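Long-range contacts in polymerase X (Deinococcus radiodurans, PDB 2W9M), which probably catalyses the addition of deoxyribonucleotides to DNA ends in DNA repair and carries a zinc-binding PHP domain: residues A261-R266 / H292-P297; G252-G257 / R304-D309; P395-S400 / L547-F552. One frame throughout, in Å; residues are numbered along the deposited sequence.

Contact 1 lies within the polymerase beta-type thumb; contact 2 joins the same thumb helix, 253-264, to the loop that follows helix 287-293. Contact 2 uses that helix near its start, contact 1 its last residues. Their centres are about 15 Å apart, and contact 1 (261-266 with 292-297) is nested along the chain inside the loop closed by contact 2 (252-257 with 304-309). Contact 3 follows both in sequence and belongs to the PHP domain, where it joins strand 396-403 of the parallel sheet to helix 549-561. Its centre is about 49 Å from that of contact 1 and about 39 Å from that of contact 2, a separation consistent with an extended polymerase.

Contact 1: residues A261-R266 / H292-P297; sequences AAAQAR and HALDLP
Leu294 and Leu296 reach across to Ala262, Ala263 and Arg266 from a Schellman motif that ends helix 287-293 in the polymerase beta-type thumb. The facing residues belong to the last part of helix 253-264 and the turn after it, and the two segments bury 228 Å² in all.

Leu294 is the first residue to leave helical geometry. Its CA lies 6.6 Å from the CA of Ala263, the nearest backbone approach of the two segments. CG stands anti to the carbonyl carbon (chi1 -52°), and the branch beyond it brings CD1 to 4.0 Å from Ala263 CB. Phe268, in the loop beyond helix 253-264, touches both of these side chains, which marks this as the buried half of the contact. The carbonyl of Leu294 faces Arg266, with O 3.0 Å from NH1.

Asp295 takes the positive phi (49°) of the C-prime position. Its N bonds to His292 O at 3.1 Å, while the N of Leu296 reaches back to the carbonyl of the residue just before His292, completing the motif. The Asp295 carboxylate leads away, and its OD2 stays 6.3 Å from Arg266 NH1, so the opposite charges are near but form no salt bridge.

Leu296 then splits its two methyls between two partners. CD2 meets Ala262 CB at 4.1 Å, an ordinary apolar contact, while CD1 turns to the guanidinium of Arg266, whose chain is extended from CG to NE. Both torsions of Leu296 lie far from staggered values, so the exact setting of the methyls deserves caution. As modelled, CD1 sits over one guanidinium face, displaced toward the rim and 3.3 Å from NH2.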
# COMPACT_ATOMS: atom_id res chain seq x y z
N ALA A 261 17.23 -24.55 -17.19
CA ALA A 261 17.46 -24.60 -18.63
C ALA A 261 18.91 -24.23 -18.93
O ALA A 261 19.57 -24.88 -19.75
CB ALA A 261 16.52 -23.65 -19.34
N ALA A 262 19.39 -23.19 -18.27
CA ALA A 262 20.75 -22.71 -18.45
C ALA A 262 21.77 -23.74 -17.99
O ALA A 262 22.82 -23.89 -18.59
CB ALA A 262 20.95 -21.40 -17.70
N ALA A 263 21.44 -24.46 -16.92
CA ALA A 263 22.34 -25.46 -16.36
C ALA A 263 22.44 -26.68 -17.28
O ALA A 263 23.54 -27.11 -17.61
CB ALA A 263 21.88 -25.87 -14.97
N GLN A 264 21.29 -27.21 -17.68
CA GLN A 264 21.25 -28.37 -18.58
C GLN A 264 21.94 -28.09 -19.91
O GLN A 264 22.59 -28.97 -20.48
CB GLN A 264 19.81 -28.80 -18.81
CG GLN A 264 19.27 -29.75 -17.77
CD GLN A 264 17.78 -29.60 -17.56
OE1 GLN A 264 17.21 -28.54 -17.84
NE2 GLN A 264 17.13 -30.65 -17.07
N ALA A 265 21.80 -26.87 -20.40
CA ALA A 265 22.41 -26.48 -21.67
C ALA A 265 23.93 -26.51 -21.58
O ALA A 265 24.62 -26.34 -22.58
CB ALA A 265 21.93 -25.09 -22.08
N ARG A 266 24.45 -26.73 -20.38
CA ARG A 266 25.89 -26.69 -20.15
C ARG A 266 26.42 -27.96 -19.50
O ARG A 266 27.58 -28.02 -19.10
CB ARG A 266 26.25 -25.47 -19.31
CG ARG A 266 25.93 -24.17 -20.00
CD ARG A 266 25.73 -23.05 -19.01
NE ARG A 266 25.02 -21.93 -19.61
CZ ARG A 266 25.59 -20.79 -19.97
NH1 ARG A 266 26.89 -20.61 -19.77
NH2 ARG A 266 24.86 -19.83 -20.52
N HIS A 292 28.86 -18.69 -10.79
CA HIS A 292 30.26 -18.86 -11.19
C HIS A 292 30.47 -20.19 -11.92
O HIS A 292 31.18 -20.25 -12.92
CB HIS A 292 31.20 -18.79 -9.99
CG HIS A 292 31.63 -17.39 -9.65
ND1 HIS A 292 31.20 -16.73 -8.52
CD2 HIS A 292 32.47 -16.54 -10.29
CE1 HIS A 292 31.75 -15.53 -8.48
NE2 HIS A 292 32.52 -15.39 -9.54
N ALA A 293 29.85 -21.24 -11.40
CA ALA A 293 30.00 -22.58 -11.96
C ALA A 293 29.41 -22.72 -13.36
O ALA A 293 29.86 -23.54 -14.15
CB ALA A 293 29.38 -23.61 -11.02
N LEU A 294 28.40 -21.91 -13.65
CA LEU A 294 27.74 -21.96 -14.95
C LEU A 294 28.28 -20.86 -15.85
O LEU A 294 27.77 -20.63 -16.94
CB LEU A 294 26.22 -21.82 -14.80
CG LEU A 294 25.50 -22.74 -13.81
CD1 LEU A 294 23.99 -22.58 -13.91
CD2 LEU A 294 25.90 -24.20 -14.01
N ASP A 295 29.33 -20.18 -15.38
CA ASP A 295 29.89 -19.02 -16.08
C ASP A 295 28.81 -18.01 -16.47
O ASP A 295 28.75 -17.56 -17.62
CB ASP A 295 30.70 -19.45 -17.31
CG ASP A 295 32.18 -19.63 -16.99
OD1 ASP A 295 32.62 -19.17 -15.92
OD2 ASP A 295 32.90 -20.24 -17.82
N LEU A 296 27.97 -17.67 -15.51
CA LEU A 296 26.89 -16.72 -15.72
C LEU A 296 27.08 -15.48 -14.84
O LEU A 296 27.64 -15.57 -13.75
CB LEU A 296 25.54 -17.37 -15.39
CG LEU A 296 24.71 -17.92 -16.55
CD1 LEU A 296 25.58 -18.27 -17.74
CD2 LEU A 296 23.89 -19.12 -16.09
N PRO A 297 26.63 -14.32 -15.34
CA PRO A 297 26.62 -13.09 -14.54
C PRO A 297 25.58 -13.18 -13.43
O PRO A 297 24.48 -13.67 -13.67
CB PRO A 297 26.19 -12.03 -15.56
CG PRO A 297 25.44 -12.82 -16.61
CD PRO A 297 26.25 -14.07 -16.74

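Contact 2: residues G252-G257 / R304-D309; sequences GEHFAG and REPEHD
His254 and Phe255, consecutive near the start of helix 253-264, each present a ring to the 304-309 loop. CG anti to the backbone N (chi1 169°) carries the His254 ring out from the helix toward Pro306, whose CG lies over one face, 3.8 Å from the ring centroid, a CH-pi contact. At the ring edge, His254 NE2, in the plane of its own ring, donates to the syn side of Asp309 OD2 at 2.9 Å, somewhat out of the carboxylate plane and along a bent path (N-H...O 134°); a weaker bond goes to OD1. The two groups meet tip to tip, and Asp309 OD1 also pairs with Arg299. An alanine in place of His254 would probably leave Asp309 OD2 without this donor and open a gap beside the Pro306 ring.

Arg304 lies over Phe255. With CG anti to the carbonyl carbon and the chain extended to NE, CD sits over the ring centre at 3.7 Å from the centroid, a CH-pi contact, and the guanidinium stacks on the same ring with planes 17° apart. Bonds to Ser251 OG and Arg299 O and a salt bridge to Glu287 hold that guanidinium.

Leu248 and Phe291 touch both Phe255 and Arg304, while Glu305 and Glu307 touch Trp499, so the loop lies between helices 243-249, 253-264 and 287-293 and helix 499-505 of the PHP domain.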
# COMPACT_ATOMS: atom_id res chain seq x y z
N GLY A 252 11.05 -17.69 -7.53
CA GLY A 252 11.42 -18.95 -8.15
C GLY A 252 10.77 -19.22 -9.50
O GLY A 252 11.31 -18.84 -10.53
N GLU A 253 9.60 -19.86 -9.48
CA GLU A 253 9.03 -20.53 -10.67
C GLU A 253 9.59 -20.12 -12.03
O GLU A 253 10.30 -20.90 -12.67
CB GLU A 253 7.50 -20.51 -10.66
CG GLU A 253 6.89 -21.68 -9.88
CD GLU A 253 5.38 -21.80 -10.05
OE1 GLU A 253 4.76 -20.85 -10.58
OE2 GLU A 253 4.81 -22.84 -9.66
N HIS A 254 9.29 -18.91 -12.49
CA HIS A 254 9.78 -18.48 -13.80
C HIS A 254 11.30 -18.52 -13.88
O HIS A 254 11.86 -19.06 -14.83
CB HIS A 254 9.29 -17.09 -14.17
CG HIS A 254 9.97 -16.52 -15.38
ND1 HIS A 254 9.55 -16.80 -16.67
CD2 HIS A 254 11.05 -15.72 -15.50
CE1 HIS A 254 10.34 -16.18 -17.52
NE2 HIS A 254 11.26 -15.52 -16.85
N PHE A 255 11.95 -17.94 -12.88
CA PHE A 255 13.41 -17.90 -12.86
C PHE A 255 14.02 -19.30 -12.69
O PHE A 255 15.01 -19.63 -13.34
CB PHE A 255 13.91 -16.96 -11.75
CG PHE A 255 15.40 -16.97 -11.58
CD1 PHE A 255 16.21 -16.27 -12.45
CD2 PHE A 255 15.99 -17.68 -10.55
CE1 PHE A 255 17.58 -16.28 -12.30
CE2 PHE A 255 17.37 -17.69 -10.40
CZ PHE A 255 18.16 -16.99 -11.28
N ALA A 256 13.42 -20.10 -11.82
CA ALA A 256 13.87 -21.47 -11.60
C ALA A 256 13.98 -22.23 -12.91
O ALA A 256 15.00 -22.87 -13.19
CB ALA A 256 12.93 -22.19 -10.64
N GLY A 257 12.92 -22.18 -13.72
CA GLY A 257 12.92 -22.82 -15.02
C GLY A 257 14.03 -22.27 -15.89
O GLY A 257 14.70 -23.02 -16.61
N ARG A 304 14.55 -10.84 -11.19
CA ARG A 304 14.23 -12.20 -11.60
C ARG A 304 12.77 -12.41 -12.00
O ARG A 304 12.24 -13.51 -11.87
CB ARG A 304 14.63 -13.20 -10.51
CG ARG A 304 16.11 -13.19 -10.19
CD ARG A 304 16.46 -14.18 -9.10
NE ARG A 304 17.85 -14.00 -8.66
CZ ARG A 304 18.43 -14.70 -7.69
NH1 ARG A 304 17.75 -15.65 -7.06
NH2 ARG A 304 19.69 -14.46 -7.37
N GLU A 305 12.14 -11.35 -12.49
CA GLU A 305 10.79 -11.45 -13.04
C GLU A 305 10.86 -11.65 -14.55
O GLU A 305 11.87 -11.31 -15.16
CB GLU A 305 9.99 -10.18 -12.74
CG GLU A 305 10.05 -9.72 -11.30
CD GLU A 305 9.33 -10.66 -10.34
OE1 GLU A 305 8.37 -11.34 -10.77
OE2 GLU A 305 9.72 -10.70 -9.16
N PRO A 306 9.79 -12.18 -15.15
CA PRO A 306 9.77 -12.33 -16.61
C PRO A 306 10.08 -11.02 -17.35
O PRO A 306 10.85 -11.02 -18.31
CB PRO A 306 8.34 -12.78 -16.89
CG PRO A 306 7.90 -13.45 -15.63
CD PRO A 306 8.57 -12.71 -14.52
N GLU A 307 9.49 -9.92 -16.90
CA GLU A 307 9.64 -8.62 -17.57
C GLU A 307 11.09 -8.16 -17.62
O GLU A 307 11.43 -7.22 -18.35
CB GLU A 307 8.77 -7.55 -16.90
CG GLU A 307 7.26 -7.82 -16.93
CD GLU A 307 6.83 -8.93 -15.97
OE1 GLU A 307 7.58 -9.20 -15.01
OE2 GLU A 307 5.75 -9.52 -16.18
N HIS A 308 11.94 -8.81 -16.83
CA HIS A 308 13.36 -8.45 -16.75
C HIS A 308 14.25 -9.26 -17.70
O HIS A 308 15.40 -8.89 -17.93
CB HIS A 308 13.87 -8.65 -15.32
CG HIS A 308 13.33 -7.68 -14.32
ND1 HIS A 308 12.39 -8.04 -13.37
CD2 HIS A 308 13.60 -6.37 -14.11
CE1 HIS A 308 12.11 -6.99 -12.62
NE2 HIS A 308 12.83 -5.96 -13.05
N ASP A 309 13.73 -10.35 -18.23
CA ASP A 309 14.53 -11.30 -19.00
C ASP A 309 15.49 -10.67 -20.02
O ASP A 309 16.63 -11.11 -20.15
CB ASP A 309 13.64 -12.34 -19.69
CG ASP A 309 13.24 -13.47 -18.77
OD1 ASP A 309 13.72 -13.50 -17.61
OD2 ASP A 309 12.45 -14.34 -19.21

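Contact 3: residues P395-S400 / L547-F552; sequences PIVAGS and LGRAEF
Arg549, in the first turn of helix 549-561, stretches to the backbone at the start of strand 396-403, one of the parallel strands of the PHP domain. CG is anti to the backbone N (chi1 -176°), and the chain stays extended from there to NE.

Pro395 lies beside the edge of the guanidinium, near its plane, with its carbonyl carbon 4.5 Å from Arg549 NE. It is also the residue whose CA is nearest to that of Arg549.

The CB of Ile396 points away from helix 549-561, and its side chain touches Leu389 and Ile344; what it offers the helix is its carbonyl. Arg549 grips this one oxygen side-on with two nitrogens: NH2 donates to Ile396 O at 2.9 Å and NE to the same atom at 3.3 Å. The NH2 bond is the straighter (N-H...O 155°), and its donor is only tilted from the carbonyl plane, whereas NE sits well above it. Both nitrogens approach from the same face of that plane, and the oxygen lies in the plane of the guanidinium.

Val397 points its CB toward the helix and divides its methyls. CG2 lies over one guanidinium face, 3.9 Å from Arg549 NE, and CG1 meets the edge of the Phe552 ring, 3.9 Å from CE2. The Phe552 side chain is itself about 9 Å from that of the zinc ligand His332.

The helix is thus tied to the strand by a charged donor and a neutral acceptor, not by a salt bridge. Since Gln390 NE2 also donates to Ile396 O, three N-H groups converge on this carbonyl, which would probably polarise it, although they share one acceptor.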
# COMPACT_ATOMS: atom_id res chain seq x y z
N PRO A 395 10.37 19.70 11.32
CA PRO A 395 10.61 19.81 9.88
C PRO A 395 9.39 19.36 9.08
O PRO A 395 9.23 18.16 8.84
CB PRO A 395 11.78 18.83 9.64
CG PRO A 395 12.18 18.31 11.01
CD PRO A 395 10.99 18.49 11.88
N ILE A 396 8.56 20.31 8.66
CA ILE A 396 7.32 20.00 7.95
C ILE A 396 7.17 20.81 6.67
O ILE A 396 7.58 21.97 6.59
CB ILE A 396 6.08 20.24 8.84
CG1 ILE A 396 6.22 19.53 10.19
CG2 ILE A 396 4.81 19.77 8.14
CD1 ILE A 396 5.04 19.74 11.11
N VAL A 397 6.57 20.18 5.66
CA VAL A 397 6.21 20.84 4.41
C VAL A 397 4.70 20.68 4.22
O VAL A 397 4.18 19.57 4.28
CB VAL A 397 6.99 20.22 3.23
CG1 VAL A 397 6.32 20.55 1.91
CG2 VAL A 397 8.44 20.70 3.23
N ALA A 398 3.99 21.79 4.03
CA ALA A 398 2.54 21.75 3.99
C ALA A 398 2.01 21.41 2.60
O ALA A 398 2.35 22.05 1.61
CB ALA A 398 1.94 23.06 4.46
N GLY A 399 1.17 20.38 2.54
CA GLY A 399 0.57 20.01 1.28
C GLY A 399 -0.89 19.65 1.44
O GLY A 399 -1.48 19.82 2.51
N SER A 400 -1.48 19.16 0.36
CA SER A 400 -2.86 18.70 0.39
C SER A 400 -3.05 17.65 -0.70
O SER A 400 -2.42 17.73 -1.75
CB SER A 400 -3.81 19.87 0.16
OG SER A 400 -5.14 19.42 -0.03
N LEU A 547 15.68 14.08 -1.74
CA LEU A 547 16.08 15.46 -1.54
C LEU A 547 15.80 15.88 -0.10
O LEU A 547 14.79 15.48 0.48
CB LEU A 547 15.32 16.38 -2.49
CG LEU A 547 15.50 16.18 -3.99
CD1 LEU A 547 14.66 17.18 -4.78
CD2 LEU A 547 16.97 16.28 -4.37
N GLY A 548 16.69 16.70 0.46
CA GLY A 548 16.47 17.27 1.78
C GLY A 548 15.35 18.29 1.70
O GLY A 548 14.89 18.62 0.61
N ARG A 549 14.92 18.80 2.85
CA ARG A 549 13.76 19.69 2.89
C ARG A 549 13.93 20.91 1.99
O ARG A 549 13.10 21.16 1.11
CB ARG A 549 13.47 20.13 4.32
CG ARG A 549 12.22 20.99 4.45
CD ARG A 549 12.05 21.55 5.86
NE ARG A 549 10.78 22.26 5.99
CZ ARG A 549 10.57 23.49 5.55
NH1 ARG A 549 11.55 24.17 4.95
NH2 ARG A 549 9.38 24.06 5.69
N ALA A 550 15.01 21.66 2.19
CA ALA A 550 15.25 22.87 1.40
C ALA A 550 15.45 22.55 -0.08
O ALA A 550 15.01 23.31 -0.94
CB ALA A 550 16.44 23.63 1.96
N GLU A 551 16.12 21.44 -0.37
CA GLU A 551 16.29 20.98 -1.75
C GLU A 551 14.94 20.67 -2.38
O GLU A 551 14.74 20.86 -3.58
CB GLU A 551 17.18 19.74 -1.80
CG GLU A 551 18.62 19.95 -1.36
CD GLU A 551 19.37 18.64 -1.16
OE1 GLU A 551 18.78 17.57 -1.43
OE2 GLU A 551 20.54 18.68 -0.72
N PHE A 552 14.01 20.18 -1.56
CA PHE A 552 12.69 19.82 -2.04
C PHE A 552 11.88 21.06 -2.38
O PHE A 552 11.21 21.11 -3.41
CB PHE A 552 11.94 18.98 -1.00
CG PHE A 552 10.52 18.64 -1.40
CD1 PHE A 552 10.27 17.72 -2.40
CD2 PHE A 552 9.45 19.24 -0.76
CE1 PHE A 552 8.97 17.42 -2.77
CE2 PHE A 552 8.15 18.93 -1.11
CZ PHE A 552 7.91 18.02 -2.12